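PDB 5G0A: transaminase from Bacillus megaterium, which catalyses the pyridoxal-5'-phosphate-dependent transfer of amino groups and, as an S-selective omega-transaminase, probably acts on chiral amines. Local coordinates for residues E40-I45 and G444-V449; R51-F56 and R451-K456; D147-T152 and I235-Q240; I267-L272 and I293-K298. All coordinates share one frame; numbering follows the deposited sequence.

Contact 1: residues E40-I45 and G444-V449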
loop_
_atom_site.group_PDB
_atom_site.type_symbol
_atom_site.label_atom_id
_atom_site.label_comp_id
_atom_site.label_asym_id
_atom_site.label_seq_id
_atom_site.Cartn_x
_atom_site.Cartn_y
_atom_site.Cartn_z
ATOM N N GLU B 40 7.325 42.420 16.443
ATOM C CA GLU B 40 8.559 42.916 17.022
ATOM C C GLU B 40 8.860 42.167 18.305
ATOM O O GLU B 40 8.048 42.168 19.214
ATOM C CB GLU B 40 8.426 44.432 17.302
ATOM C CG GLU B 40 9.632 45.038 18.011
ATOM C CD GLU B 40 9.355 46.425 18.575
ATOM O OE1 GLU B 40 8.768 46.516 19.673
ATOM O OE2 GLU B 40 9.738 47.424 17.924
ATOM N N GLY B 41 10.034 41.547 18.370
ATOM C CA GLY B 41 10.456 40.800 19.551
ATOM C C GLY B 41 9.480 39.683 19.882
ATOM O O GLY B 41 9.306 38.760 19.100
ATOM N N ASP B 42 8.808 39.785 21.028
ATOM C CA ASP B 42 7.790 38.795 21.397
ATOM C C ASP B 42 6.354 39.258 21.183
ATOM O O ASP B 42 5.405 38.637 21.657
ATOM C CB ASP B 42 8.024 38.302 22.833
ATOM C CG ASP B 42 9.206 37.396 22.916
ATOM O OD1 ASP B 42 9.116 36.243 22.432
ATOM O OD2 ASP B 42 10.251 37.846 23.419
ATOM N N TYR B 43 6.203 40.332 20.413
ATOM C CA TYR B 43 4.907 40.965 20.222
ATOM C C TYR B 43 4.361 40.937 18.785
ATOM O O TYR B 43 5.110 41.088 17.824
ATOM C CB TYR B 43 4.960 42.413 20.746
ATOM C CG TYR B 43 4.907 42.457 22.254
ATOM C CD1 TYR B 43 6.069 42.358 23.023
ATOM C CD2 TYR B 43 3.686 42.581 22.907
ATOM C CE1 TYR B 43 6.008 42.383 24.411
ATOM C CE2 TYR B 43 3.619 42.606 24.291
ATOM C CZ TYR B 43 4.778 42.515 25.032
ATOM O OH TYR B 43 4.675 42.527 26.424
ATOM N N LEU B 44 3.053 40.719 18.683
ATOM C CA LEU B 44 2.294 40.913 17.452
ATOM C C LEU B 44 1.539 42.240 17.584
ATOM O O LEU B 44 1.011 42.551 18.650
ATOM C CB LEU B 44 1.278 39.782 17.263
ATOM C CG LEU B 44 1.816 38.366 17.575
ATOM C CD1 LEU B 44 0.718 37.324 17.380
ATOM C CD2 LEU B 44 3.081 38.018 16.780
ATOM N N ILE B 45 1.486 42.996 16.495
ATOM C CA ILE B 45 0.845 44.308 16.515
ATOM C C ILE B 45 -0.297 44.253 15.512
ATOM O O ILE B 45 -0.097 43.957 14.345
ATOM C CB ILE B 45 1.839 45.455 16.198
ATOM C CG1 ILE B 45 2.941 45.554 17.267
ATOM C CG2 ILE B 45 1.122 46.808 16.120
ATOM C CD1 ILE B 45 4.193 44.763 16.977
ATOM N N GLY B 444 5.967 28.592 24.776
ATOM C CA GLY B 444 7.236 28.974 24.170
ATOM C C GLY B 444 7.279 30.451 23.826
ATOM O O GLY B 444 6.256 31.043 23.537
ATOM N N ALA B 445 8.470 31.034 23.879
ATOM C CA ALA B 445 8.689 32.413 23.456
ATOM C C ALA B 445 10.012 32.458 22.712
ATOM O O ALA B 445 10.604 31.411 22.465
ATOM C CB ALA B 445 8.687 33.349 24.677
ATOM N N SER B 446 10.484 33.654 22.340
ATOM C CA SER B 446 11.797 33.748 21.697
ATOM C C SER B 446 12.865 33.438 22.738
ATOM O O SER B 446 12.617 33.585 23.947
ATOM C CB SER B 446 11.992 35.133 21.081
ATOM O OG SER B 446 10.846 35.528 20.322
ATOM N N LEU B 447 14.031 33.001 22.290
ATOM C CA LEU B 447 15.108 32.617 23.196
ATOM C C LEU B 447 15.583 33.803 24.038
ATOM O O LEU B 447 16.044 33.616 25.176
ATOM C CB LEU B 447 16.283 32.026 22.434
ATOM C CG LEU B 447 15.936 30.866 21.468
ATOM C CD1 LEU B 447 17.195 30.245 20.902
ATOM C CD2 LEU B 447 15.066 29.837 22.174
ATOM N N ASN B 448 15.457 34.999 23.464
ATOM C CA ASN B 448 15.830 36.246 24.150
ATOM C C ASN B 448 14.670 36.980 24.853
ATOM O O ASN B 448 14.755 38.202 25.105
ATOM C CB ASN B 448 16.554 37.179 23.166
ATOM C CG ASN B 448 15.641 37.677 22.057
ATOM O OD1 ASN B 448 14.604 37.098 21.797
ATOM N ND2 ASN B 448 16.030 38.773 21.407
ATOM N N VAL B 449 13.591 36.253 25.155
ATOM C CA VAL B 449 12.419 36.811 25.839
ATOM C C VAL B 449 12.879 37.467 27.144
ATOM O O VAL B 449 13.819 37.001 27.775
ATOM C CB VAL B 449 11.300 35.756 26.085
ATOM C CG1 VAL B 449 11.733 34.665 27.076
ATOM C CG2 VAL B 449 9.997 36.412 26.543
HETATM O O HOH W 1 12.275 38.671 21.553
#
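The carboxylate of D42 meets the turn S446-V449 with a different partner at each oxygen. Direct hydrogen bonds converge on OD1: the backbone N of S446 approaches its syn lone pair at 2.9 Å, and the hydroxyl OG of S446 donates to the same OD1 from above the carboxylate plane at 2.8 Å. One residue thus grips one oxygen twice, which restrains the rotation of the carboxylate. A water mediates the second polar link, donating to D42 OD2 and to the side-chain OD1 of N448. Van der Waals contacts of methyl groups with the carboxylate complete the set: V449 CG2 lies 3.4 Å from D42 OD2, the two side chains crossing at about a right angle, and A445 CB touches OD1. D42 sits in the type II' turn E40-Y43 that joins strands 38-40 and 43-45, whereas S446-V449 forms a type I turn leading into helix 451-468. The arrangement is a buried turn-to-turn contact, tying an N-terminal beta hairpin to the C-terminal part of this class-III aminotransferase.

Contact 2: residues R51-F56 and R451-K456. Unlike the reference sequence in segment 451-456: G452 (reference Glu).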
loop_
_atom_site.group_PDB
_atom_site.type_symbol
_atom_site.label_atom_id
_atom_site.label_comp_id
_atom_site.label_asym_id
_atom_site.label_seq_id
_atom_site.Cartn_x
_atom_site.Cartn_y
_atom_site.Cartn_z
ATOM N N ARG B 51 -1.308 45.381 21.000
ATOM C CA ARG B 51 -0.101 44.561 21.114
ATOM C C ARG B 51 -0.424 43.280 21.856
ATOM O O ARG B 51 -1.120 43.303 22.870
ATOM C CB ARG B 51 1.008 45.300 21.859
ATOM C CG ARG B 51 1.609 46.497 21.130
ATOM C CD ARG B 51 2.792 46.986 21.935
ATOM N NE ARG B 51 4.063 46.585 21.337
ATOM C CZ ARG B 51 5.115 46.128 22.010
ATOM N NH1 ARG B 51 5.068 45.964 23.332
ATOM N NH2 ARG B 51 6.218 45.812 21.347
ATOM N N LEU B 52 0.101 42.165 21.356
ATOM C CA LEU B 52 -0.197 40.842 21.913
ATOM C C LEU B 52 1.123 40.155 22.222
ATOM O O LEU B 52 1.978 40.027 21.339
ATOM C CB LEU B 52 -1.010 39.998 20.916
ATOM C CG LEU B 52 -2.353 40.569 20.425
ATOM C CD1 LEU B 52 -2.913 39.762 19.261
ATOM C CD2 LEU B 52 -3.374 40.674 21.562
ATOM N N LEU B 53 1.325 39.757 23.478
ATOM C CA LEU B 53 2.547 39.059 23.845
ATOM C C LEU B 53 2.368 37.577 23.490
ATOM O O LEU B 53 1.443 36.913 23.963
ATOM C CB LEU B 53 2.834 39.225 25.358
ATOM C CG LEU B 53 4.011 38.422 25.915
ATOM C CD1 LEU B 53 5.334 38.759 25.228
ATOM C CD2 LEU B 53 4.107 38.639 27.434
ATOM N N ASP B 54 3.238 37.069 22.621
ATOM C CA ASP B 54 2.977 35.782 21.982
ATOM C C ASP B 54 3.753 34.645 22.655
ATOM O O ASP B 54 4.898 34.389 22.301
ATOM C CB ASP B 54 3.361 35.869 20.492
ATOM C CG ASP B 54 3.037 34.592 19.731
ATOM O OD1 ASP B 54 2.268 33.749 20.243
ATOM O OD2 ASP B 54 3.574 34.442 18.621
ATOM N N PHE B 55 3.134 33.970 23.626
ATOM C CA PHE B 55 3.805 32.847 24.269
ATOM C C PHE B 55 3.479 31.497 23.610
ATOM O O PHE B 55 3.541 30.442 24.257
ATOM C CB PHE B 55 3.638 32.857 25.810
ATOM C CG PHE B 55 4.803 33.480 26.529
ATOM C CD1 PHE B 55 5.213 34.779 26.219
ATOM C CD2 PHE B 55 5.512 32.769 27.503
ATOM C CE1 PHE B 55 6.303 35.362 26.854
ATOM C CE2 PHE B 55 6.596 33.355 28.160
ATOM C CZ PHE B 55 6.997 34.649 27.827
ATOM N N PHE B 56 3.135 31.553 22.318
ATOM C CA PHE B 56 3.281 30.390 21.422
ATOM C C PHE B 56 4.521 30.521 20.544
ATOM O O PHE B 56 4.931 29.519 19.930
ATOM C CB PHE B 56 2.082 30.231 20.504
ATOM C CG PHE B 56 0.811 29.903 21.225
ATOM C CD1 PHE B 56 0.508 28.598 21.569
ATOM C CD2 PHE B 56 -0.085 30.916 21.560
ATOM C CE1 PHE B 56 -0.664 28.298 22.242
ATOM C CE2 PHE B 56 -1.266 30.626 22.224
ATOM C CZ PHE B 56 -1.555 29.311 22.570
ATOM N N ARG B 451 12.686 38.966 31.092
ATOM C CA ARG B 451 12.102 38.611 32.382
ATOM C C ARG B 451 10.743 39.273 32.555
ATOM O O ARG B 451 9.809 38.642 33.030
ATOM C CB ARG B 451 13.043 39.006 33.540
ATOM C CG ARG B 451 14.394 38.293 33.528
ATOM C CD ARG B 451 14.348 36.956 34.263
ATOM N NE ARG B 451 15.552 36.136 34.065
ATOM C CZ ARG B 451 16.374 35.731 35.034
ATOM N NH1 ARG B 451 16.153 36.060 36.303
ATOM N NH2 ARG B 451 17.427 34.980 34.734
ATOM N N GLY B 452 10.639 40.544 32.161
ATOM C CA GLY B 452 9.372 41.288 32.263
ATOM C C GLY B 452 8.256 40.643 31.471
ATOM O O GLY B 452 7.116 40.598 31.921
ATOM N N ASP B 453 8.571 40.153 30.273
ATOM C CA ASP B 453 7.569 39.462 29.479
ATOM C C ASP B 453 7.230 38.067 30.035
ATOM O O ASP B 453 6.072 37.691 30.041
ATOM C CB ASP B 453 7.950 39.439 27.983
ATOM C CG ASP B 453 7.734 40.798 27.305
ATOM O OD1 ASP B 453 6.848 41.574 27.739
ATOM O OD2 ASP B 453 8.425 41.086 26.320
ATOM N N ILE B 454 8.223 37.322 30.518
ATOM C CA ILE B 454 7.920 36.079 31.250
ATOM C C ILE B 454 6.983 36.366 32.433
ATOM O O ILE B 454 5.970 35.691 32.613
ATOM C CB ILE B 454 9.198 35.342 31.723
ATOM C CG1 ILE B 454 9.973 34.786 30.525
ATOM C CG2 ILE B 454 8.846 34.226 32.717
ATOM C CD1 ILE B 454 11.399 34.383 30.862
ATOM N N ASP B 455 7.299 37.389 33.224
ATOM C CA ASP B 455 6.421 37.778 34.350
ATOM C C ASP B 455 4.999 38.108 33.903
ATOM O O ASP B 455 4.036 37.677 34.530
ATOM C CB ASP B 455 7.002 38.971 35.130
ATOM C CG ASP B 455 8.253 38.608 35.919
ATOM O OD1 ASP B 455 8.595 37.412 36.023
ATOM O OD2 ASP B 455 8.910 39.535 36.423
ATOM N N LYS B 456 4.875 38.859 32.809
ATOM C CA LYS B 456 3.567 39.215 32.257
ATOM C C LYS B 456 2.782 37.982 31.795
ATOM O O LYS B 456 1.577 37.879 32.016
ATOM C CB LYS B 456 3.731 40.239 31.121
ATOM C CG LYS B 456 2.438 40.615 30.407
ATOM C CD LYS B 456 2.634 41.829 29.508
ATOM C CE LYS B 456 1.519 41.951 28.474
ATOM N NZ LYS B 456 1.823 43.038 27.503
HETATM O O HOH W 2 -0.009 42.763 25.528
#
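L53 reaches from its strand onto helix 451-468, its side chain directed at the first turns. From CB the chain runs to CG, anti to the backbone N (chi1 174°), and there it forks. Branch CD1 lies against the side chain of D453, 3.8 Å from its CG and nearly as close to its CB. Branch CD2 settles over the helix backbone, 3.4 Å from the carbonyl O of D453, and also touches K456 CG at 3.9 Å; the leucine and lysine side chains run alongside each other with opposite headings. The strand 51-54 belongs to a small four-stranded sheet, between 43-45 and 431-432, and the C-terminal helix packs on it through this leucine and through F55. The ring of F55 presents CZ to the helix, 3.8 Å from I454 CA and 4.0 Å from I454 CG1, while L53 CD1 lies in plane at the ring edge. The extended K456 chain carries NZ to a water, which accepts from it at 2.7 Å and donates to the carbonyl O of R51. Y43 OH is hydrogen-bonded to K456 NZ and to D453 OD1, holding the polar ends of both helix residues. I454 also packs against S360, Y363 and I364 of helix 353-374.

Contact 3: residues D147-T152 and I235-Q240; sequences DYHGWT and ITEVSQ. With PLP (pyridoxal-5'-phosphate), chain K.
E237 and Y148 meet beside the pyridine ring of pyridoxal-5'-phosphate. E237 OE1 and the carbonyl O of Y148 both approach the cofactor methyl C2A, the latter at 3.3 Å, while the Y148 ring turns its edge to cofactor atom C4. The backbone of H149 belongs to the same shell, its C lying 3.4 Å from cofactor C6. The backbone N of Y148 donates to E237 OE2 from above the carboxylate plane (2.9 Å), joining the loop after strand 140-144 to segment 235-240. The imidazole of H149 is held from behind by I235 and D147. I235 reaches toward it tip to tip, placing CD1 over the ring centre in a CH-pi contact, 3.9 Å from the centroid and 13° off the normal. At the ring edge, CE1 lies 3.5 Å from the carbonyl O of T236. H149 NE2 donates to D147 OD2 at 2.7 Å, tilted 20° from the ring plane. The other oxygen, OD1, receives Q240 NE2 on its anti lone pair, also at 2.7 Å, and R144 makes a salt bridge with OD2. From its remaining nitrogen, ND1, H149 is hydrogen-bonded to D269, whose carboxylate faces the cofactor nitrogen. In this buried chain of polar contacts D147 and H149 position D269, whose carboxylate beside N1 would be expected to favour a protonated pyridine nitrogen, as in other fold-type I aminotransferases.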
loop_
_atom_site.group_PDB
_atom_site.type_symbol
_atom_site.label_atom_id
_atom_site.label_comp_id
_atom_site.label_asym_id
_atom_site.label_seq_id
_atom_site.Cartn_x
_atom_site.Cartn_y
_atom_site.Cartn_z
ATOM N N ASP B 147 3.476 11.161 17.744
ATOM C CA ASP B 147 4.531 11.924 17.072
ATOM C C ASP B 147 3.898 12.802 16.006
ATOM O O ASP B 147 2.946 12.395 15.341
ATOM C CB ASP B 147 5.555 11.021 16.371
ATOM C CG ASP B 147 6.714 10.625 17.258
ATOM O OD1 ASP B 147 6.641 10.820 18.487
ATOM O OD2 ASP B 147 7.736 10.156 16.706
ATOM N N TYR B 148 4.476 13.986 15.845
ATOM C CA TYR B 148 4.187 14.861 14.704
ATOM C C TYR B 148 5.492 15.086 13.948
ATOM O O TYR B 148 6.492 15.522 14.541
ATOM C CB TYR B 148 3.573 16.188 15.162
ATOM C CG TYR B 148 3.188 17.038 13.954
ATOM C CD1 TYR B 148 2.014 16.752 13.243
ATOM C CD2 TYR B 148 4.025 18.052 13.482
ATOM C CE1 TYR B 148 1.671 17.464 12.098
ATOM C CE2 TYR B 148 3.676 18.803 12.341
ATOM C CZ TYR B 148 2.499 18.487 11.658
ATOM O OH TYR B 148 2.125 19.186 10.526
ATOM N N HIS B 149 5.497 14.756 12.655
ATOM C CA HIS B 149 6.677 14.919 11.836
ATOM C C HIS B 149 6.370 15.702 10.561
ATOM O O HIS B 149 7.180 15.728 9.648
ATOM C CB HIS B 149 7.331 13.550 11.508
ATOM C CG HIS B 149 7.857 12.844 12.719
ATOM N ND1 HIS B 149 8.912 13.338 13.461
ATOM C CD2 HIS B 149 7.474 11.689 13.327
ATOM C CE1 HIS B 149 9.142 12.528 14.486
ATOM N NE2 HIS B 149 8.290 11.516 14.420
ATOM N N GLY B 150 5.202 16.338 10.499
ATOM C CA GLY B 150 4.885 17.115 9.290
ATOM C C GLY B 150 3.635 16.610 8.598
ATOM O O GLY B 150 2.992 15.677 9.079
ATOM N N TRP B 151 3.309 17.203 7.444
ATOM C CA TRP B 151 1.974 17.020 6.866
ATOM C C TRP B 151 1.939 16.489 5.431
ATOM O O TRP B 151 0.874 16.059 4.967
ATOM C CB TRP B 151 1.181 18.340 6.923
ATOM C CG TRP B 151 1.779 19.385 6.029
ATOM C CD1 TRP B 151 2.780 20.255 6.352
ATOM C CD2 TRP B 151 1.464 19.622 4.647
ATOM N NE1 TRP B 151 3.108 21.024 5.253
ATOM C CE2 TRP B 151 2.309 20.665 4.201
ATOM C CE3 TRP B 151 0.536 19.063 3.745
ATOM C CZ2 TRP B 151 2.253 21.181 2.884
ATOM C CZ3 TRP B 151 0.502 19.552 2.423
ATOM C CH2 TRP B 151 1.353 20.611 2.014
ATOM N N THR B 152 3.067 16.582 4.719
ATOM C CA THR B 152 3.160 16.108 3.341
ATOM C C THR B 152 3.100 14.567 3.365
ATOM O O THR B 152 3.270 13.946 4.433
ATOM C CB THR B 152 4.454 16.625 2.649
ATOM O OG1 THR B 152 5.561 16.391 3.525
ATOM C CG2 THR B 152 4.392 18.152 2.372
ATOM N N ILE B 235 12.233 6.875 13.844
ATOM C CA ILE B 235 12.195 8.341 13.914
ATOM C C ILE B 235 11.555 8.778 15.222
ATOM O O ILE B 235 10.542 8.227 15.619
ATOM C CB ILE B 235 11.478 8.960 12.684
ATOM C CG1 ILE B 235 11.642 10.489 12.709
ATOM C CG2 ILE B 235 10.003 8.496 12.557
ATOM C CD1 ILE B 235 11.237 11.152 11.404
ATOM N N THR B 236 12.142 9.788 15.880
ATOM C CA THR B 236 11.673 10.249 17.179
ATOM C C THR B 236 11.625 11.776 17.226
ATOM O O THR B 236 12.133 12.445 16.328
ATOM C CB THR B 236 12.619 9.810 18.328
ATOM O OG1 THR B 236 13.920 10.378 18.123
ATOM C CG2 THR B 236 12.717 8.271 18.414
ATOM N N GLU B 237 11.001 12.309 18.280
ATOM C CA GLU B 237 11.173 13.705 18.711
ATOM C C GLU B 237 11.582 13.541 20.163
ATOM O O GLU B 237 10.962 12.741 20.880
ATOM C CB GLU B 237 9.847 14.469 18.731
ATOM C CG GLU B 237 9.026 14.523 17.459
ATOM C CD GLU B 237 7.667 15.154 17.719
ATOM O OE1 GLU B 237 7.620 16.390 17.961
ATOM O OE2 GLU B 237 6.651 14.421 17.738
ATOM N N VAL B 238 12.588 14.269 20.627
ATOM C CA VAL B 238 13.013 14.044 22.028
ATOM C C VAL B 238 11.959 14.577 22.985
ATOM O O VAL B 238 11.808 14.085 24.103
ATOM C CB VAL B 238 14.390 14.628 22.387
ATOM C CG1 VAL B 238 15.491 14.024 21.530
ATOM C CG2 VAL B 238 14.381 16.161 22.369
ATOM N N SER B 239 11.255 15.608 22.555
ATOM C CA SER B 239 10.100 16.081 23.272
ATOM C C SER B 239 9.038 16.205 22.210
ATOM O O SER B 239 9.224 16.946 21.234
ATOM C CB SER B 239 10.398 17.444 23.908
ATOM O OG SER B 239 9.255 17.972 24.547
ATOM N N GLN B 240 7.943 15.462 22.362
ATOM C CA GLN B 240 6.864 15.528 21.373
ATOM C C GLN B 240 6.303 16.939 21.400
ATOM O O GLN B 240 5.829 17.398 22.443
ATOM C CB GLN B 240 5.803 14.448 21.632
ATOM C CG GLN B 240 6.289 13.061 21.200
ATOM C CD GLN B 240 5.377 11.932 21.647
ATOM O OE1 GLN B 240 4.901 11.906 22.795
ATOM N NE2 GLN B 240 5.148 10.968 20.750
HETATM N N1 PLP K . 8.500 17.958 12.644
HETATM C C2 PLP K . 8.227 18.518 13.847
HETATM C C2A PLP K . 8.704 17.847 15.117
HETATM C C3 PLP K . 7.535 19.827 13.912
HETATM O O3 PLP K . 7.282 20.443 15.076
HETATM C C4 PLP K . 7.117 20.467 12.655
HETATM C C4A PLP K . 6.438 21.836 12.678
HETATM C C5 PLP K . 7.439 19.718 11.416
HETATM C C6 PLP K . 8.089 18.494 11.483
HETATM C C5A PLP K . 7.012 20.217 10.044
HETATM O O4P PLP K . 7.563 21.470 9.696
HETATM P P PLP K . 6.766 22.354 8.600
HETATM O O1P PLP K . 7.763 23.460 8.384
HETATM O O2P PLP K . 6.488 21.510 7.368
HETATM O O3P PLP K . 5.502 22.803 9.284
#

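Contact 4: residues I267-L272 and I293-K298. Unlike the reference sequence in segment 267-272: N268 (reference Thr). With PLP (pyridoxal-5'-phosphate), chain K.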
loop_
_atom_site.group_PDB
_atom_site.type_symbol
_atom_site.label_atom_id
_atom_site.label_comp_id
_atom_site.label_asym_id
_atom_site.label_seq_id
_atom_site.Cartn_x
_atom_site.Cartn_y
_atom_site.Cartn_z
ATOM N N ILE B 267 16.766 8.466 13.377
ATOM C CA ILE B 267 16.512 9.824 12.903
ATOM C C ILE B 267 15.910 10.568 14.074
ATOM O O ILE B 267 14.851 10.195 14.578
ATOM C CB ILE B 267 15.468 9.844 11.746
ATOM C CG1 ILE B 267 15.941 8.979 10.562
ATOM C CG2 ILE B 267 15.186 11.313 11.352
ATOM C CD1 ILE B 267 14.850 8.739 9.496
ATOM N N ASN B 268 16.563 11.639 14.532
ATOM C CA ASN B 268 15.850 12.514 15.456
ATOM C C ASN B 268 15.354 13.777 14.763
ATOM O O ASN B 268 16.114 14.448 14.077
ATOM C CB ASN B 268 16.648 12.886 16.721
ATOM C CG ASN B 268 15.766 13.546 17.749
ATOM O OD1 ASN B 268 14.743 12.974 18.180
ATOM N ND2 ASN B 268 16.111 14.779 18.121
ATOM N N ASP B 269 14.062 14.033 14.925
ATOM C CA ASP B 269 13.399 15.165 14.294
ATOM C C ASP B 269 13.583 16.386 15.189
ATOM O O ASP B 269 12.978 16.468 16.266
ATOM C CB ASP B 269 11.904 14.837 14.110
ATOM C CG ASP B 269 11.154 15.907 13.301
ATOM O OD1 ASP B 269 11.701 17.013 13.092
ATOM O OD2 ASP B 269 10.018 15.612 12.869
ATOM N N GLU B 270 14.444 17.307 14.745
ATOM C CA GLU B 270 14.761 18.516 15.505
ATOM C C GLU B 270 14.076 19.742 14.941
ATOM O O GLU B 270 14.516 20.858 15.200
ATOM C CB GLU B 270 16.272 18.773 15.470
ATOM C CG GLU B 270 17.141 17.815 16.303
ATOM C CD GLU B 270 17.045 18.057 17.811
ATOM O OE1 GLU B 270 16.648 19.167 18.250
ATOM O OE2 GLU B 270 17.385 17.129 18.581
ATOM N N VAL B 271 13.032 19.562 14.136
ATOM C CA VAL B 271 12.409 20.746 13.522
ATOM C C VAL B 271 11.882 21.682 14.591
ATOM O O VAL B 271 12.035 22.896 14.475
ATOM C CB VAL B 271 11.264 20.369 12.548
ATOM C CG1 VAL B 271 10.469 21.616 12.133
ATOM C CG2 VAL B 271 11.843 19.683 11.321
ATOM N N LEU B 272 11.272 21.124 15.639
ATOM C CA LEU B 272 10.804 21.966 16.731
ATOM C C LEU B 272 11.848 22.190 17.829
ATOM O O LEU B 272 12.031 23.332 18.283
ATOM C CB LEU B 272 9.486 21.451 17.302
ATOM C CG LEU B 272 8.763 22.415 18.251
ATOM C CD1 LEU B 272 7.255 22.415 17.992
ATOM C CD2 LEU B 272 9.098 22.066 19.694
ATOM N N ILE B 293 20.769 10.812 11.680
ATOM C CA ILE B 293 20.180 11.861 10.826
ATOM C C ILE B 293 19.366 12.772 11.726
ATOM O O ILE B 293 18.687 12.290 12.652
ATOM C CB ILE B 293 19.188 11.257 9.766
ATOM C CG1 ILE B 293 19.898 10.295 8.817
ATOM C CG2 ILE B 293 18.487 12.361 8.980
ATOM C CD1 ILE B 293 18.954 9.482 7.923
ATOM N N ILE B 294 19.440 14.090 11.486
ATOM C CA ILE B 294 18.432 15.009 12.047
ATOM C C ILE B 294 17.727 15.823 10.965
ATOM O O ILE B 294 18.279 16.057 9.888
ATOM C CB ILE B 294 18.951 15.980 13.151
ATOM C CG1 ILE B 294 19.910 17.048 12.573
ATOM C CG2 ILE B 294 19.491 15.164 14.357
ATOM C CD1 ILE B 294 20.333 18.083 13.629
ATOM N N THR B 295 16.509 16.234 11.295
ATOM C CA THR B 295 15.714 17.116 10.441
ATOM C C THR B 295 15.534 18.451 11.141
ATOM O O THR B 295 15.395 18.502 12.368
ATOM C CB THR B 295 14.348 16.488 10.103
ATOM O OG1 THR B 295 13.704 16.067 11.306
ATOM C CG2 THR B 295 14.530 15.285 9.187
ATOM N N MET B 296 15.518 19.519 10.345
ATOM C CA MET B 296 15.503 20.906 10.865
ATOM C C MET B 296 14.538 21.764 10.070
ATOM O O MET B 296 14.269 21.506 8.902
ATOM C CB MET B 296 16.905 21.530 10.778
ATOM C CG MET B 296 17.946 20.847 11.667
ATOM S SD MET B 296 19.626 21.284 11.207
ATOM C CE MET B 296 19.884 20.167 9.827
ATOM N N GLY B 297 14.053 22.802 10.730
ATOM C CA GLY B 297 13.106 23.787 10.175
ATOM C C GLY B 297 12.957 24.839 11.281
ATOM O O GLY B 297 13.829 24.952 12.150
ATOM N N LYS B 298 11.882 25.622 11.227
ATOM C CA LYS B 298 11.490 26.555 12.336
ATOM C C LYS B 298 12.639 27.441 12.798
ATOM O O LYS B 298 12.959 28.436 12.122
ATOM C CB LYS B 298 10.820 25.760 13.471
ATOM C CG LYS B 298 9.505 25.127 13.013
ATOM C CD LYS B 298 8.733 24.424 14.131
ATOM C CE LYS B 298 7.269 24.100 13.739
ATOM N NZ LYS B 298 7.042 22.646 13.748
HETATM N N1 PLP K . 8.500 17.958 12.644
HETATM C C2 PLP K . 8.227 18.518 13.847
HETATM C C2A PLP K . 8.704 17.847 15.117
HETATM C C3 PLP K . 7.535 19.827 13.912
HETATM O O3 PLP K . 7.282 20.443 15.076
HETATM C C4 PLP K . 7.117 20.467 12.655
HETATM C C4A PLP K . 6.438 21.836 12.678
HETATM C C5 PLP K . 7.439 19.718 11.416
HETATM C C6 PLP K . 8.089 18.494 11.483
HETATM C C5A PLP K . 7.012 20.217 10.044
HETATM O O4P PLP K . 7.563 21.470 9.696
HETATM P P PLP K . 6.766 22.354 8.600
HETATM O O1P PLP K . 7.763 23.460 8.384
HETATM O O2P PLP K . 6.488 21.510 7.368
HETATM O O3P PLP K . 5.502 22.803 9.284
HETATM O O HOH W 3 15.341 22.820 13.482
#
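D269 and T295 pair across two parallel strands, and T295 OG1 donates a weak hydrogen bond to D269 OD1 at 2.8 Å. The same OD1 accepts the backbone N of V271 along an almost straight path (3.1 Å, 163°), closing an Asx turn where the strand gives way to a loop. A chi1 of -173° sets CG of D269 anti to the backbone N; OD2 lies 2.8 Å from N1 of pyridoxal-5'-phosphate and has H149 as a further partner. Strand 265-269 and strand 293-296 are neighbours in the seven-stranded mixed sheet of the large domain in fold-type I aminotransferases, and the cofactor sits at their C-terminal ends. Their ladder runs from N268 N to I293 O (2.9 Å), through a weaker bond from T295 N to N268 O, to E270 N, which donates to T295 O. The carbonyl O of E270 then accepts from a water that in turn accepts from G297 N, carrying the pairing past the last strand residue. The carboxylate of E270 is met by T273, G283 and Y284, and N268 OD1 by T236. K298 NZ is bonded covalently to cofactor C4A at 1.5 Å, consistent with the internal aldimine formed by a lysine in this family. V271 CG1 rests 3.6 Å from cofactor C4, and L272 CB lies 3.3 Å from O3.

All four contacts are buried, yet they fall into two pairs. Contacts 1 and 2 lie farther out, their centres about 17 and 20 Å from that of the chain, against about 8 and 9 Å for contacts 3 and 4. The outer pair shares the small sheet through strands 43-45 and 51-54; D42 O meets D54 N across them. Contacts 3 and 4 share the large sheet through strands 231-236 and 265-269, and both touch the cofactor. Chemistry follows place: contact 1 is a polar turn pairing and contact 2 mostly apolar strand-on-helix packing, whereas contact 3 relies on buried carboxylates and contact 4 on a parallel backbone ladder. Side-chain hydrogen bonding joins contacts 3 and 4.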